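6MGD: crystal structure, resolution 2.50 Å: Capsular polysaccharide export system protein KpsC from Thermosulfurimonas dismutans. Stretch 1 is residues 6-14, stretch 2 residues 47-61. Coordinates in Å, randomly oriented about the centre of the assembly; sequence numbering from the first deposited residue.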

# COMPACT_ATOMS: atom_id res chain seq x y z
N THR A 6 17.35 13.38 6.20
CA THR A 6 15.96 13.13 6.55
C THR A 6 15.24 14.45 6.83
O THR A 6 15.84 15.43 7.26
N TYR A 7 13.93 14.45 6.57
CA TYR A 7 13.10 15.64 6.73
C TYR A 7 12.06 15.38 7.81
O TYR A 7 11.10 14.64 7.59
N LYS A 8 12.28 15.98 8.98
CA LYS A 8 11.31 15.97 10.08
C LYS A 8 10.97 14.54 10.51
O LYS A 8 9.81 14.17 10.66
N PHE A 9 12.01 13.73 10.70
CA PHE A 9 11.87 12.38 11.22
C PHE A 9 12.07 12.38 12.73
O PHE A 9 12.87 13.15 13.27
N SER A 10 11.34 11.50 13.41
CA SER A 10 11.61 11.27 14.82
C SER A 10 12.89 10.45 14.98
O SER A 10 13.33 9.74 14.07
N LEU A 11 13.51 10.59 16.16
CA LEU A 11 14.74 9.86 16.45
C LEU A 11 14.58 8.37 16.21
O LEU A 11 15.40 7.75 15.52
N TRP A 12 13.52 7.78 16.76
CA TRP A 12 13.24 6.36 16.53
C TRP A 12 13.14 6.05 15.04
O TRP A 12 13.70 5.05 14.58
N LYS A 13 12.45 6.90 14.28
CA LYS A 13 12.33 6.67 12.84
C LYS A 13 13.67 6.80 12.12
O LYS A 13 13.90 6.09 11.14
N ILE A 14 14.55 7.68 12.60
CA ILE A 14 15.85 7.84 11.97
C ILE A 14 16.66 6.55 12.08
O ILE A 14 17.27 6.09 11.11
N LEU A 47 15.21 12.64 2.50
CA LEU A 47 14.29 11.56 2.82
C LEU A 47 13.06 12.15 3.50
O LEU A 47 13.16 12.72 4.59
N VAL A 48 11.91 12.03 2.85
CA VAL A 48 10.65 12.53 3.39
C VAL A 48 9.70 11.36 3.54
O VAL A 48 9.82 10.34 2.84
N TRP A 49 8.76 11.49 4.47
CA TRP A 49 7.84 10.41 4.80
C TRP A 49 6.47 10.69 4.19
O TRP A 49 5.82 11.68 4.52
N GLY A 50 6.04 9.79 3.30
CA GLY A 50 4.69 9.88 2.77
C GLY A 50 4.46 11.17 2.02
O GLY A 50 5.27 11.62 1.21
N SER A 51 3.32 11.80 2.32
CA SER A 51 2.91 13.05 1.67
C SER A 51 3.19 14.26 2.54
O SER A 51 2.40 15.20 2.59
N THR A 52 4.33 14.26 3.25
CA THR A 52 4.63 15.36 4.16
C THR A 52 4.79 16.68 3.41
O THR A 52 4.29 17.72 3.85
N LEU A 53 5.47 16.66 2.26
CA LEU A 53 5.67 17.89 1.50
C LEU A 53 4.35 18.38 0.91
O LEU A 53 4.10 19.60 0.88
N GLU A 54 3.51 17.47 0.43
CA GLU A 54 2.23 17.88 -0.14
C GLU A 54 1.29 18.44 0.92
O GLU A 54 0.53 19.38 0.65
N ASN A 55 1.32 17.88 2.13
CA ASN A 55 0.49 18.40 3.21
C ASN A 55 0.92 19.79 3.63
O ASN A 55 0.09 20.59 4.08
N GLU A 56 2.20 20.12 3.49
CA GLU A 56 2.70 21.45 3.77
C GLU A 56 2.74 22.34 2.54
O GLU A 56 3.09 23.52 2.65
N ARG A 57 2.40 21.80 1.36
CA ARG A 57 2.43 22.54 0.10
C ARG A 57 3.82 23.12 -0.17
O ARG A 57 3.95 24.17 -0.81
N VAL A 58 4.85 22.44 0.32
CA VAL A 58 6.23 22.89 0.15
C VAL A 58 6.82 22.19 -1.06
O VAL A 58 6.66 20.97 -1.24
N ASN A 59 7.50 22.96 -1.91
CA ASN A 59 8.18 22.44 -3.08
C ASN A 59 9.60 22.99 -3.12
O ASN A 59 9.82 24.18 -2.84
N PHE A 60 10.55 22.12 -3.44
CA PHE A 60 11.96 22.48 -3.55
C PHE A 60 12.39 22.47 -5.01
O PHE A 60 11.73 21.88 -5.87
N ASN A 61 13.52 23.12 -5.29
CA ASN A 61 14.06 23.14 -6.64
C ASN A 61 14.55 21.74 -7.03
O ASN A 61 14.65 20.83 -6.20

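How does the strand of stretch 2 meet stretch 1? Leu47 pairs with Thr6 in a parallel bridge, and both side chains lie on the same face of the sheet: Leu47 (chi1 m, chi2 t) brings CD1 to 4.0 Å from CG2 of Thr6 (chi1 p). Leu47 O accepts a hydrogen bond from Tyr7 N at 2.7 Å, and this bond helps hold the strands in register. Val48 (chi1 p) points sideways, yet its CG2 lies 3.7 Å from Tyr7 CD1.

What holds Trp49? Its CA-to-CB bond points toward stretch 1, with chi1 t, and the indole meets two different neighbours. Lys13, also directed inward with chi1 t, sets NZ over one face, 3.0 Å from the centroid of the six-membered ring of Trp49 and almost on its normal, a cation-pi contact. Phe9 (chi1 m) starts sideways, but its ring reaches in, and CE1 packs 3.6 Å from Trp49 CB.

Where do waters fill the gap as the chain turns into the helix? Water 1 donates to Tyr7 O at 2.8 Å and accepts from Trp49 N at 2.6 Å, joining backbones that do not bond directly here. Water 2 links Lys8 O (3.2 Å) with Thr52 OG1 (3.3 Å), donating to both. Thr52 (chi1 m) points inward; its OG1 donates to Trp49 O at 2.5 Å, while CG2 lies at the edge of the Tyr7 ring.

What receives Tyr7 farther along? The CA-to-CB bond of Tyr7 points toward stretch 2, with chi1 t, and its ring brings CE1 to 3.8 Å from CD2 of Leu53 (m, t). Glu56 (chi1 m, chi2 t) points toward stretch 1, and its OE1 forms a salt bridge with NZ of the extended Lys8 at 2.5 Å. Lys8 NZ also donates to Tyr7 OH at 3.1 Å, tying the phenol to this charged pair. Last comes Phe60 (chi1 m), whose CZ lies 4.3 Å from Tyr7 CE2.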

# COMPACT_ATOMS: atom_id res chain seq x y z
CB THR A 6 15.86 12.22 7.78
OG1 THR A 6 16.58 12.80 8.87
CG2 THR A 6 16.43 10.84 7.47
CB TYR A 7 12.43 16.01 5.40
CG TYR A 7 11.67 17.32 5.43
CD1 TYR A 7 10.29 17.34 5.51
CD2 TYR A 7 12.35 18.53 5.38
CE1 TYR A 7 9.60 18.53 5.54
CE2 TYR A 7 11.67 19.73 5.41
CZ TYR A 7 10.29 19.73 5.48
OH TYR A 7 9.61 20.92 5.51
CB LYS A 8 10.04 16.74 9.70
CG LYS A 8 10.28 18.22 9.44
CD LYS A 8 9.01 18.91 8.98
CE LYS A 8 9.25 20.40 8.73
NZ LYS A 8 8.05 21.05 8.13
CB PHE A 9 12.88 11.43 10.58
CG PHE A 9 12.48 10.95 9.20
CD1 PHE A 9 11.47 11.57 8.49
CD2 PHE A 9 13.13 9.86 8.63
CE1 PHE A 9 11.12 11.12 7.23
CE2 PHE A 9 12.77 9.40 7.38
CZ PHE A 9 11.77 10.04 6.68
CB SER A 10 10.44 10.54 15.48
OG SER A 10 10.23 9.26 14.91
CB LEU A 11 15.16 10.12 17.90
CG LEU A 11 15.74 11.50 18.24
CD1 LEU A 11 16.09 11.58 19.72
CD2 LEU A 11 16.96 11.79 17.39
CB TRP A 12 11.95 5.97 17.25
CG TRP A 12 11.53 4.57 16.98
CD1 TRP A 12 10.54 4.15 16.14
CD2 TRP A 12 12.11 3.38 17.55
NE1 TRP A 12 10.46 2.78 16.15
CE2 TRP A 12 11.41 2.29 17.00
CE3 TRP A 12 13.14 3.14 18.46
CZ2 TRP A 12 11.71 0.97 17.34
CZ3 TRP A 12 13.43 1.83 18.80
CH2 TRP A 12 12.72 0.76 18.24
CB LYS A 13 11.31 7.64 12.24
CG LYS A 13 11.19 7.61 10.73
CD LYS A 13 9.90 8.28 10.29
CE LYS A 13 8.70 7.54 10.86
NZ LYS A 13 7.81 7.05 9.77
CB ILE A 14 16.61 9.04 12.58
CG1 ILE A 14 15.92 10.35 12.20
CG2 ILE A 14 18.06 9.04 12.14
CD1 ILE A 14 16.60 11.58 12.76
CB LEU A 47 14.95 10.51 3.71
CG LEU A 47 16.11 9.73 3.08
CD1 LEU A 47 16.72 8.75 4.07
CD2 LEU A 47 15.63 9.01 1.83
CB VAL A 48 10.04 13.64 2.50
CG1 VAL A 48 9.31 13.05 1.31
CG2 VAL A 48 9.12 14.54 3.31
CB TRP A 49 7.71 10.25 6.32
CG TRP A 49 6.83 9.09 6.68
CD1 TRP A 49 5.50 9.13 6.98
CD2 TRP A 49 7.22 7.71 6.76
NE1 TRP A 49 5.04 7.86 7.25
CE2 TRP A 49 6.08 6.98 7.12
CE3 TRP A 49 8.43 7.04 6.57
CZ2 TRP A 49 6.11 5.60 7.30
CZ3 TRP A 49 8.45 5.66 6.74
CH2 TRP A 49 7.30 4.96 7.10
CB SER A 51 1.43 12.98 1.30
OG SER A 51 1.18 11.87 0.46
CB THR A 52 5.90 15.04 4.96
OG1 THR A 52 5.67 13.87 5.75
CG2 THR A 52 6.27 16.20 5.87
CB LEU A 53 6.71 17.66 0.40
CG LEU A 53 8.07 17.18 0.89
CD1 LEU A 53 9.00 16.87 -0.28
CD2 LEU A 53 8.70 18.20 1.82
CB GLU A 54 1.57 16.70 -0.87
CG GLU A 54 2.24 16.32 -2.18
CD GLU A 54 3.55 15.56 -1.98
OE1 GLU A 54 3.72 14.95 -0.91
OE2 GLU A 54 4.39 15.58 -2.90
CB ASN A 55 0.52 17.45 4.40
CG ASN A 55 -0.05 16.08 4.07
OD1 ASN A 55 -0.89 15.94 3.19
ND2 ASN A 55 0.41 15.06 4.79
CB GLU A 56 4.10 21.36 4.39
CG GLU A 56 4.20 20.47 5.61
CD GLU A 56 5.60 20.41 6.17
OE1 GLU A 56 5.74 20.40 7.42
OE2 GLU A 56 6.56 20.38 5.38
CB ARG A 57 1.37 23.64 0.07
CG ARG A 57 -0.06 23.12 0.09
CD ARG A 57 -1.05 24.20 0.49
NE ARG A 57 -0.67 24.84 1.75
CZ ARG A 57 -0.87 24.30 2.95
NH1 ARG A 57 -1.45 23.11 3.06
NH2 ARG A 57 -0.49 24.96 4.04
CB VAL A 58 7.06 22.60 1.42
CG1 VAL A 58 8.52 22.92 1.18
CG2 VAL A 58 6.51 23.40 2.59
CB ASN A 59 7.44 22.80 -4.38
CG ASN A 59 6.01 22.29 -4.40
OD1 ASN A 59 5.70 21.25 -3.83
ND2 ASN A 59 5.13 23.03 -5.06
CB PHE A 60 12.84 21.52 -2.74
CG PHE A 60 12.44 21.41 -1.30
CD1 PHE A 60 12.02 20.20 -0.78
CD2 PHE A 60 12.48 22.52 -0.48
CE1 PHE A 60 11.66 20.10 0.55
CE2 PHE A 60 12.11 22.43 0.85
CZ PHE A 60 11.70 21.21 1.37
CB ASN A 61 15.19 24.16 -6.75
CG ASN A 61 16.29 23.92 -5.74
OD1 ASN A 61 17.15 23.06 -5.94
ND2 ASN A 61 16.27 24.67 -4.65
O HOH W 1 9.03 13.35 6.24
O HOH W 2 7.81 13.64 8.25